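Local structure of FOG-3 protein (Caenorhabditis elegans, 5TD6) at the interface of chains A and B. The protein binds RNA as a multimer and specifies sperm fate in the nematode germline, probably assembling through its BTG/Tob domain. Residues are numbered along the deposited sequence; one frame, centred on the assembly and turned at random. Chains: chain A/B, FOG-3 protein.

The interface of chains A and B. Residues chain A 7, 14, 109-110; chain B 7, 14, 17, 110.
A:Arg14 and B:Arg14 meet tip to tip at the two-fold axis that relates two BTG/Tob domains of FOG-3, and their guanidinium groups stack face to face with planes 5° apart. The two groups are offset, so that the terminal nitrogen NH2 of each lies over the centre of the other; CZ of A:Arg14 is 3.4 Å from CZ of B:Arg14. Each arginine follows helix 2-13 of its own chain, and its side chain runs out extended before bending at chi3 (-67° in A:Arg14), which together with the turn about CD-NE brings the guanidinium parallel to its twin. The two groups are likely to repel as like charges, a cost probably eased by the carboxylates of A:Glu7 and B:Glu7, which act through water. Each carboxylate comes from the chain opposite its arginine, and OE1 of B:Glu7 stands 4.1 Å from NH1 of A:Arg14. Water 2 bridges them, sitting in the plane at the edge of the guanidinium, 3.0 Å from NH1 of A:Arg14, and also touching the main-chain O of B:Ile110. Water 1 does the same for B:Arg14, A:Glu7 and A:Ile110. An alanine in place of A:Arg14 would probably leave the face of B:Arg14 without its stacking partner and water 2 without its link across to chain A. Beside the stack, CD of B:Arg14 packs 3.3 Å from the carbonyl O of A:Ile110. Further out, CB of A:Pro109, on strand 106-112, lies 3.9 Å from CB of B:Phe17. CE2 of the B:Phe17 ring is 3.6 Å from the carbonyl O of A:Ile110, which stands obliquely above the ring plane. Because FOG-3 is a multimer, this symmetric patch may be one of its assembly contacts. Water 3 adds another bridge, lying 2.8 Å from the main-chain O of A:Pro109 and reaching the main-chain O of B:Arg14.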
loop_
_atom_site.group_PDB
_atom_site.type_symbol
_atom_site.label_atom_id
_atom_site.label_comp_id
_atom_site.label_asym_id
_atom_site.label_seq_id
_atom_site.Cartn_x
_atom_site.Cartn_y
_atom_site.Cartn_z
ATOM N N GLU A 7 2.677 -4.301 0.790
ATOM C CA GLU A 7 1.711 -3.861 -0.211
ATOM C C GLU A 7 0.602 -4.894 -0.382
ATOM O O GLU A 7 -0.575 -4.548 -0.547
ATOM C CB GLU A 7 2.406 -3.600 -1.549
ATOM C CG GLU A 7 3.318 -2.383 -1.529
ATOM C CD GLU A 7 2.634 -1.158 -0.894
ATOM O OE1 GLU A 7 1.552 -0.733 -1.356
ATOM O OE2 GLU A 7 3.178 -0.633 0.091
ATOM N N ARG A 14 -7.333 -3.015 2.938
ATOM C CA ARG A 14 -8.218 -1.985 2.385
ATOM C C ARG A 14 -9.671 -2.488 2.188
ATOM O O ARG A 14 -10.590 -1.680 2.103
ATOM C CB ARG A 14 -7.657 -1.416 1.077
ATOM C CG ARG A 14 -6.511 -0.418 1.318
ATOM C CD ARG A 14 -6.050 0.361 0.071
ATOM N NE ARG A 14 -5.400 -0.427 -0.992
ATOM C CZ ARG A 14 -4.097 -0.713 -1.050
ATOM N NH1 ARG A 14 -3.283 -0.339 -0.066
ATOM N NH2 ARG A 14 -3.596 -1.387 -2.092
ATOM N N PRO A 109 -2.502 -4.354 -10.927
ATOM C CA PRO A 109 -1.172 -4.206 -10.341
ATOM C C PRO A 109 -1.293 -3.529 -8.970
ATOM O O PRO A 109 -1.750 -2.391 -8.858
ATOM C CB PRO A 109 -0.422 -3.328 -11.348
ATOM C CG PRO A 109 -1.483 -2.573 -12.083
ATOM C CD PRO A 109 -2.793 -3.329 -11.946
ATOM N N ILE A 110 -0.913 -4.249 -7.927
ATOM C CA ILE A 110 -0.983 -3.689 -6.584
ATOM C C ILE A 110 0.280 -2.845 -6.341
ATOM O O ILE A 110 0.208 -1.755 -5.784
ATOM C CB ILE A 110 -1.136 -4.812 -5.525
ATOM C CG1 ILE A 110 -2.534 -5.419 -5.621
ATOM C CG2 ILE A 110 -0.858 -4.300 -4.084
ATOM C CD1 ILE A 110 -2.662 -6.800 -4.967
ATOM N N GLU B 7 1.280 5.932 1.919
ATOM C CA GLU B 7 0.007 5.361 1.481
ATOM C C GLU B 7 -0.652 6.236 0.399
ATOM O O GLU B 7 -1.242 5.709 -0.549
ATOM C CB GLU B 7 -0.942 5.172 2.663
ATOM C CG GLU B 7 -0.504 4.053 3.643
ATOM C CD GLU B 7 -0.375 2.721 2.961
ATOM O OE1 GLU B 7 -1.247 2.397 2.132
ATOM O OE2 GLU B 7 0.601 2.000 3.238
ATOM N N ARG B 14 -0.751 3.572 -8.045
ATOM C CA ARG B 14 -1.497 2.398 -8.519
ATOM C C ARG B 14 -2.303 2.703 -9.788
ATOM O O ARG B 14 -2.752 1.774 -10.474
ATOM C CB ARG B 14 -2.410 1.827 -7.412
ATOM C CG ARG B 14 -1.593 1.035 -6.336
ATOM C CD ARG B 14 -2.480 0.188 -5.379
ATOM N NE ARG B 14 -3.330 0.978 -4.468
ATOM C CZ ARG B 14 -2.930 1.491 -3.297
ATOM N NH1 ARG B 14 -1.676 1.332 -2.870
ATOM N NH2 ARG B 14 -3.790 2.158 -2.539
ATOM N N PHE B 17 1.056 2.245 -12.399
ATOM C CA PHE B 17 1.798 0.985 -12.533
ATOM C C PHE B 17 1.402 0.264 -13.796
ATOM O O PHE B 17 0.213 0.067 -14.045
ATOM C CB PHE B 17 1.558 0.047 -11.339
ATOM C CG PHE B 17 2.126 0.544 -10.039
ATOM C CD1 PHE B 17 3.339 1.208 -10.002
ATOM C CD2 PHE B 17 1.438 0.340 -8.851
ATOM C CE1 PHE B 17 3.863 1.659 -8.801
ATOM C CE2 PHE B 17 1.948 0.790 -7.643
ATOM C CZ PHE B 17 3.160 1.459 -7.614
ATOM N N ILE B 110 -8.374 4.880 2.330
ATOM C CA ILE B 110 -7.179 4.415 1.656
ATOM C C ILE B 110 -6.287 3.696 2.694
ATOM O O ILE B 110 -5.763 2.609 2.448
ATOM C CB ILE B 110 -6.389 5.567 1.015
ATOM C CG1 ILE B 110 -7.202 6.206 -0.125
ATOM C CG2 ILE B 110 -5.029 5.032 0.541
ATOM C CD1 ILE B 110 -6.616 7.559 -0.630
HETATM O O HOH W 1 0.894 0.186 -3.817
HETATM O O HOH W 2 -3.523 0.988 2.608
HETATM O O HOH W 3 -3.814 -0.701 -9.566
#